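Local coordinates for protein polyporopepsin (Irpex lacteus, PDB 1WKR) that is a pepsin-like aspartic endopeptidase that clots milk and cleaves peptide bonds with broad specificity, here holding the inhibitor pepstatin in its cleft, at residues Y14-G19 with G103-G108; L30-S35 with V61-G66; V211-T216 with S318-T323. All blocks are in the same frame, centred on the assembly; numbering follows the deposited sequence.

Contact 1: residues Y14-G19 with G103-G108; sequences YVVNVG and GILGVG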
# COMPACT_ATOMS: atom_id res chain seq x y z
N TYR A 14 -5.61 4.11 -2.27
CA TYR A 14 -6.95 3.54 -2.15
C TYR A 14 -7.51 3.87 -0.77
O TYR A 14 -6.75 3.93 0.21
CB TYR A 14 -6.90 1.98 -2.24
CG TYR A 14 -7.13 1.45 -3.64
CD1 TYR A 14 -6.07 1.38 -4.57
CD2 TYR A 14 -8.37 0.98 -4.02
CE1 TYR A 14 -6.30 0.88 -5.87
CE2 TYR A 14 -8.59 0.45 -5.27
CZ TYR A 14 -7.54 0.38 -6.18
OH TYR A 14 -7.75 -0.16 -7.43
N VAL A 15 -8.84 4.05 -0.72
CA VAL A 15 -9.53 4.25 0.54
C VAL A 15 -10.61 3.25 0.70
O VAL A 15 -11.12 2.61 -0.22
CB VAL A 15 -10.17 5.65 0.62
CG1 VAL A 15 -9.05 6.69 0.74
CG2 VAL A 15 -11.09 5.96 -0.57
N VAL A 16 -11.01 3.05 1.98
CA VAL A 16 -12.18 2.27 2.34
C VAL A 16 -12.99 3.13 3.31
O VAL A 16 -12.48 3.90 4.09
CB VAL A 16 -11.87 0.90 2.99
CG1 VAL A 16 -11.25 -0.05 2.01
CG2 VAL A 16 -10.93 1.08 4.19
N ASN A 17 -14.32 2.95 3.26
CA ASN A 17 -15.22 3.48 4.29
C ASN A 17 -15.11 2.68 5.52
O ASN A 17 -15.16 1.44 5.55
CB ASN A 17 -16.71 3.42 3.77
CG ASN A 17 -16.89 4.47 2.74
OD1 ASN A 17 -17.82 4.15 1.82
ND2 ASN A 17 -16.29 5.51 2.71
N VAL A 18 -14.96 3.40 6.65
CA VAL A 18 -14.78 2.79 7.97
C VAL A 18 -15.75 3.48 8.92
O VAL A 18 -15.71 4.75 9.05
CB VAL A 18 -13.34 2.95 8.50
CG1 VAL A 18 -13.14 2.29 9.83
CG2 VAL A 18 -12.35 2.41 7.45
N GLY A 19 -16.60 2.75 9.58
CA GLY A 19 -17.45 3.36 10.63
C GLY A 19 -16.74 3.39 11.94
O GLY A 19 -16.01 2.45 12.32
N GLY A 103 -7.72 9.85 7.15
CA GLY A 103 -6.70 9.23 7.96
C GLY A 103 -6.29 7.92 7.27
O GLY A 103 -6.44 7.78 6.06
N ILE A 104 -5.77 6.99 8.10
CA ILE A 104 -5.19 5.73 7.59
C ILE A 104 -5.86 4.54 8.27
O ILE A 104 -6.10 4.56 9.49
CB ILE A 104 -3.64 5.69 7.80
CG1 ILE A 104 -3.00 6.68 6.84
CG2 ILE A 104 -3.10 4.27 7.65
CD1 ILE A 104 -1.44 6.72 6.93
N LEU A 105 -6.08 3.51 7.47
CA LEU A 105 -6.39 2.16 7.98
C LEU A 105 -5.05 1.39 8.04
O LEU A 105 -4.48 1.09 6.98
CB LEU A 105 -7.39 1.44 7.12
CG LEU A 105 -7.84 0.07 7.68
CD1 LEU A 105 -8.79 0.28 8.84
CD2 LEU A 105 -8.47 -0.78 6.63
N GLY A 106 -4.53 1.18 9.25
CA GLY A 106 -3.16 0.68 9.43
C GLY A 106 -3.16 -0.83 9.47
O GLY A 106 -3.55 -1.46 10.47
N VAL A 107 -2.77 -1.43 8.35
CA VAL A 107 -2.78 -2.91 8.17
C VAL A 107 -1.37 -3.47 7.93
O VAL A 107 -1.21 -4.64 7.59
CB VAL A 107 -3.80 -3.36 7.11
CG1 VAL A 107 -5.23 -3.28 7.68
CG2 VAL A 107 -3.72 -2.52 5.82
N GLY A 108 -0.36 -2.66 8.23
CA GLY A 108 1.02 -3.12 8.40
C GLY A 108 1.11 -4.02 9.62
O GLY A 108 0.15 -4.20 10.40

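Contact 2: residues L30-S35 with V61-G66; sequences LVDTGS and VTYGSG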
# COMPACT_ATOMS: atom_id res chain seq x y z
N LEU A 30 -7.30 5.72 4.29
CA LEU A 30 -6.34 5.27 3.29
C LEU A 30 -5.82 3.88 3.66
O LEU A 30 -5.35 3.65 4.77
CB LEU A 30 -5.22 6.30 3.26
CG LEU A 30 -4.17 6.20 2.12
CD1 LEU A 30 -3.56 7.57 1.83
CD2 LEU A 30 -3.04 5.20 2.48
N VAL A 31 -5.90 2.96 2.72
CA VAL A 31 -5.47 1.57 2.96
C VAL A 31 -3.95 1.49 2.94
O VAL A 31 -3.32 1.67 1.89
CB VAL A 31 -6.03 0.61 1.91
CG1 VAL A 31 -5.49 -0.81 2.09
CG2 VAL A 31 -7.57 0.64 1.94
N ASP A 32 -3.34 1.21 4.12
CA ASP A 32 -1.87 1.26 4.20
C ASP A 32 -1.28 0.01 4.83
O ASP A 32 -1.31 -0.18 6.03
CB ASP A 32 -1.47 2.51 5.02
CG ASP A 32 -0.05 2.88 4.89
OD1 ASP A 32 0.66 2.32 3.98
OD2 ASP A 32 0.47 3.72 5.67
N THR A 33 -0.67 -0.85 4.01
CA THR A 33 0.13 -1.97 4.51
C THR A 33 1.52 -1.53 4.90
O THR A 33 2.26 -2.36 5.43
CB THR A 33 0.18 -3.14 3.55
OG1 THR A 33 0.81 -2.71 2.31
CG2 THR A 33 -1.23 -3.70 3.20
N GLY A 34 1.88 -0.24 4.70
CA GLY A 34 3.19 0.27 5.09
C GLY A 34 3.22 0.98 6.43
O GLY A 34 4.26 1.55 6.77
N SER A 35 2.11 0.98 7.16
CA SER A 35 2.06 1.53 8.54
C SER A 35 0.95 0.79 9.24
O SER A 35 0.20 0.05 8.63
CB SER A 35 1.79 3.01 8.56
OG SER A 35 0.45 3.33 8.22
N VAL A 61 3.00 9.55 14.38
CA VAL A 61 3.61 8.72 13.31
C VAL A 61 4.24 9.64 12.27
O VAL A 61 3.60 10.56 11.80
CB VAL A 61 2.60 7.72 12.64
CG1 VAL A 61 3.31 6.88 11.60
CG2 VAL A 61 1.91 6.85 13.75
N THR A 62 5.45 9.28 11.85
CA THR A 62 6.13 9.96 10.75
C THR A 62 6.18 9.04 9.51
O THR A 62 6.59 7.86 9.63
CB THR A 62 7.56 10.37 11.16
OG1 THR A 62 7.46 11.34 12.22
CG2 THR A 62 8.32 11.10 10.04
N TYR A 63 5.77 9.57 8.41
CA TYR A 63 5.73 8.79 7.12
C TYR A 63 6.72 9.37 6.14
O TYR A 63 7.26 10.46 6.33
CB TYR A 63 4.35 8.81 6.54
CG TYR A 63 3.21 8.36 7.46
CD1 TYR A 63 2.84 7.04 7.56
CD2 TYR A 63 2.57 9.31 8.23
CE1 TYR A 63 1.80 6.66 8.42
CE2 TYR A 63 1.53 8.95 9.09
CZ TYR A 63 1.17 7.63 9.17
OH TYR A 63 0.16 7.29 10.07
N GLY A 64 6.93 8.70 5.03
CA GLY A 64 7.78 9.23 3.94
C GLY A 64 7.24 10.53 3.46
O GLY A 64 8.08 11.51 3.30
N SER A 65 5.99 10.70 3.20
CA SER A 65 5.44 11.92 2.61
C SER A 65 4.53 12.76 3.52
O SER A 65 3.80 13.58 3.10
CB SER A 65 4.67 11.62 1.34
OG SER A 65 3.62 10.70 1.56
N GLY A 66 4.56 12.43 4.84
CA GLY A 66 3.73 13.21 5.78
C GLY A 66 3.90 12.73 7.19
O GLY A 66 4.85 12.08 7.52
O HOH W 1 -0.45 4.70 10.33

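Contact 3: residues V211-T216 with S318-T323; sequences VDTGTT and SVYDTT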
# COMPACT_ATOMS: atom_id res chain seq x y z
N VAL A 211 6.20 -4.41 0.47
CA VAL A 211 4.97 -4.33 -0.36
C VAL A 211 4.03 -3.41 0.35
O VAL A 211 3.62 -3.69 1.50
CB VAL A 211 4.39 -5.74 -0.56
CG1 VAL A 211 3.14 -5.64 -1.43
CG2 VAL A 211 5.41 -6.69 -1.17
N ASP A 212 3.68 -2.30 -0.28
CA ASP A 212 3.03 -1.20 0.43
C ASP A 212 1.91 -0.61 -0.44
O ASP A 212 2.16 0.14 -1.37
CB ASP A 212 4.07 -0.13 0.79
CG ASP A 212 3.48 0.93 1.61
OD1 ASP A 212 2.30 0.88 2.03
OD2 ASP A 212 4.22 1.97 1.93
N THR A 213 0.67 -0.87 -0.04
CA THR A 213 -0.49 -0.28 -0.69
C THR A 213 -0.50 1.24 -0.61
O THR A 213 -1.18 1.87 -1.42
CB THR A 213 -1.80 -0.81 -0.08
OG1 THR A 213 -1.81 -0.52 1.34
CG2 THR A 213 -1.97 -2.35 -0.26
N GLY A 214 0.15 1.81 0.43
CA GLY A 214 0.14 3.26 0.70
C GLY A 214 1.34 3.98 0.17
O GLY A 214 1.62 5.13 0.56
N THR A 215 2.13 3.34 -0.72
CA THR A 215 3.12 4.07 -1.56
C THR A 215 2.57 4.03 -2.98
O THR A 215 2.24 2.96 -3.49
CB THR A 215 4.49 3.43 -1.48
OG1 THR A 215 5.05 3.69 -0.19
CG2 THR A 215 5.46 4.00 -2.50
N THR A 216 2.47 5.18 -3.65
CA THR A 216 1.87 5.21 -4.97
C THR A 216 2.74 4.46 -5.99
O THR A 216 2.29 3.58 -6.73
CB THR A 216 1.67 6.64 -5.47
OG1 THR A 216 0.98 7.39 -4.47
CG2 THR A 216 0.86 6.68 -6.76
N SER A 318 -2.62 -9.46 -3.73
CA SER A 318 -1.61 -9.62 -2.62
C SER A 318 -2.28 -10.10 -1.37
O SER A 318 -3.39 -9.75 -1.03
CB SER A 318 -0.86 -8.31 -2.43
OG SER A 318 -1.70 -7.19 -2.18
N VAL A 319 -1.52 -10.96 -0.66
CA VAL A 319 -2.00 -11.63 0.56
C VAL A 319 -0.99 -11.34 1.69
O VAL A 319 0.16 -11.68 1.58
CB VAL A 319 -2.18 -13.13 0.35
CG1 VAL A 319 -2.75 -13.75 1.65
CG2 VAL A 319 -3.10 -13.42 -0.86
N TYR A 320 -1.50 -10.76 2.76
CA TYR A 320 -0.69 -10.29 3.89
C TYR A 320 -1.06 -11.25 5.06
O TYR A 320 -2.09 -11.09 5.70
CB TYR A 320 -1.00 -8.85 4.23
CG TYR A 320 -0.78 -7.94 3.03
CD1 TYR A 320 -1.77 -7.76 2.10
CD2 TYR A 320 0.45 -7.35 2.81
CE1 TYR A 320 -1.57 -7.04 0.93
CE2 TYR A 320 0.67 -6.57 1.62
CZ TYR A 320 -0.35 -6.46 0.74
OH TYR A 320 -0.14 -5.72 -0.44
N ASP A 321 -0.27 -12.31 5.20
CA ASP A 321 -0.64 -13.42 6.11
C ASP A 321 0.14 -13.29 7.42
O ASP A 321 1.32 -13.62 7.47
CB ASP A 321 -0.32 -14.72 5.35
CG ASP A 321 -0.74 -15.97 6.11
OD1 ASP A 321 -1.03 -15.89 7.32
OD2 ASP A 321 -0.78 -17.06 5.49
N THR A 322 -0.53 -12.77 8.42
CA THR A 322 0.11 -12.63 9.75
C THR A 322 0.31 -13.96 10.45
O THR A 322 1.37 -14.23 10.98
CB THR A 322 -0.72 -11.70 10.66
OG1 THR A 322 -0.68 -10.37 10.06
CG2 THR A 322 -0.11 -11.63 12.09
N THR A 323 -0.70 -14.83 10.38
CA THR A 323 -0.58 -16.14 11.04
C THR A 323 0.68 -16.86 10.60
O THR A 323 1.41 -17.46 11.43
CB THR A 323 -1.83 -16.97 10.71
OG1 THR A 323 -2.93 -16.45 11.46
CG2 THR A 323 -1.65 -18.44 11.11

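Contact 1: residues Y14-G19 with G103-G108
Val16 and Val18 of strand 14-20 pack against Leu105 of strand 103-106 in the beta-sheet core of the N-terminal lobe of the pepsin fold. The two strands are not hydrogen-bonded partners. Strand 25-32 lies between them in the sheet, antiparallel to 14-20 and parallel to 103-106, and the contact passes over it by apolar side chains. The backbones therefore stay well apart, with Val16 CA and Leu105 CA separated by 8.1 Å. The tighter part is the meeting of Val16 CG2 with Leu105 CD2 at 3.9 Å, where the two side chains cross at about a right angle. CG of Leu105 stands opposite the backbone N about the first torsion (chi1 -175°), which carries its forked end across the strand between and presents one methyl to each valine. Val16 offers CG2, the branch wedged between its own N and carbonyl carbon, while Val31, Val5 and Ala7 also pack on this side chain. Contact is looser at Val18, and Asn17 is solvent-exposed, whereas the valines before and after it are buried. The buried interface is small, 96 Å² in all, and wholly apolar; Val128 of helix 128-134 adds a further contact to Leu105. Strand 103-106 is the central strand of the psi-shaped loop that carries the first catalytic aspartate, and the side chain of Leu105 lies about 6 Å from that of Asp32, consistent with a place in the hydrophobic layer beneath the catalytic loop. The slacker limb of the fork ends with Leu105 CD1 4.4 Å from Val18 CG2.

Contact 2: residues L30-S35 with V61-G66
The active-site cleft of the pepsin fold brings Ser35, from the Asp-Thr-Gly-Ser turn of the first catalytic aspartate, against Tyr63 of the flap. Ser35 comes at the edge of the tyrosine ring near its plane, with OG 3.6 Å and CB 3.7 Å from Tyr63 CE1. The hydroxyl has chi1 73°, which turns it back over the loop to donate to Asp32 OD2 at 2.6 Å, reaching that oxygen from above the carboxylate plane (48° out of it). A water donates to the same Ser35 OG at 2.7 Å and also bonds to Tyr63 OH at 2.7 Å, joining flap to catalytic loop. Gly34 N closes an Asx turn on Asp32 OD1, so both carboxylate oxygens are gripped from within the turn. An alanine in place of Ser35 would probably leave Asp32 OD2 without this donor and the water without its link to the catalytic loop. Val61 CG1 covers one face of the Tyr63 ring toward the rim, 3.3 Å above the ring plane. The backbones of Gly34 in the turn and of Gly64 and Ser65 in the flap hydrogen-bond to the bound inhibitor, as is typical of a pepsin-like flap closed over its catalytic turn.

Contact 3: residues V211-T216 with S318-T323
The second Asp-Thr-Gly turn of the pepsin fold, from the C-terminal lobe, and the valine leading into it rest on Tyr320 of strand 316-321, which belongs to the sheet joining the two lobes. The phenol end of the tyrosine does the touching. Its OH lies 3.4 Å from Val211 CG1 and 3.8 Å from Thr213 CG2, and the valine methyl also reaches Tyr320 CE2 at 4.0 Å. CG1 of Val211 is trans to the backbone N (chi1 -179°), an orientation that aims this branch at the phenol. Both pairs of side chains cross obliquely, and Leu313 of helix 310-313 packs on all three residues, while Trp189 meets the tyrosine ring edge-to-face. Thr213 splits its roles: the methyl faces the phenol, whereas OG1 is bonded to Val31 O and Thr33 N, one half of the reciprocal threonine grip between the lobes known as the fireman's grip. Just before it in the chain, the catalytic Asp212 accepts at OD1 from Gly214 N at 2.8 Å in an Asx turn, and OD2 accepts from Thr215 OG1 at 2.9 Å; both donors stand above the carboxylate plane. Tyr320 OH, set among methyl groups, donates to Ser318 OG at 2.8 Å on its own strand. The buried phenol thus spends its O-H on its own strand, and the catalytic loop's part in this contact is apolar.

Contact 2 is nested within the chain loop closed by contact 1, and contact 3 follows both. Their centres form a compact triangle, 11 Å between contacts 1 and 2, 12 Å between 2 and 3, and 13 Å between 1 and 3. Contacts 1 and 2 share the sheet in which strand 25-32 runs between 14-20 and 103-106, and they touch where Ile104 packs on both Asp32 and Tyr63. Contact 3 brings in the other lobe, with Thr213 and Thr33 joining the two catalytic loops. The side chains of Asp32 and Asp212 lie about 3 Å apart where contacts 2 and 3 meet, so the catalytic pair is built from both lobes.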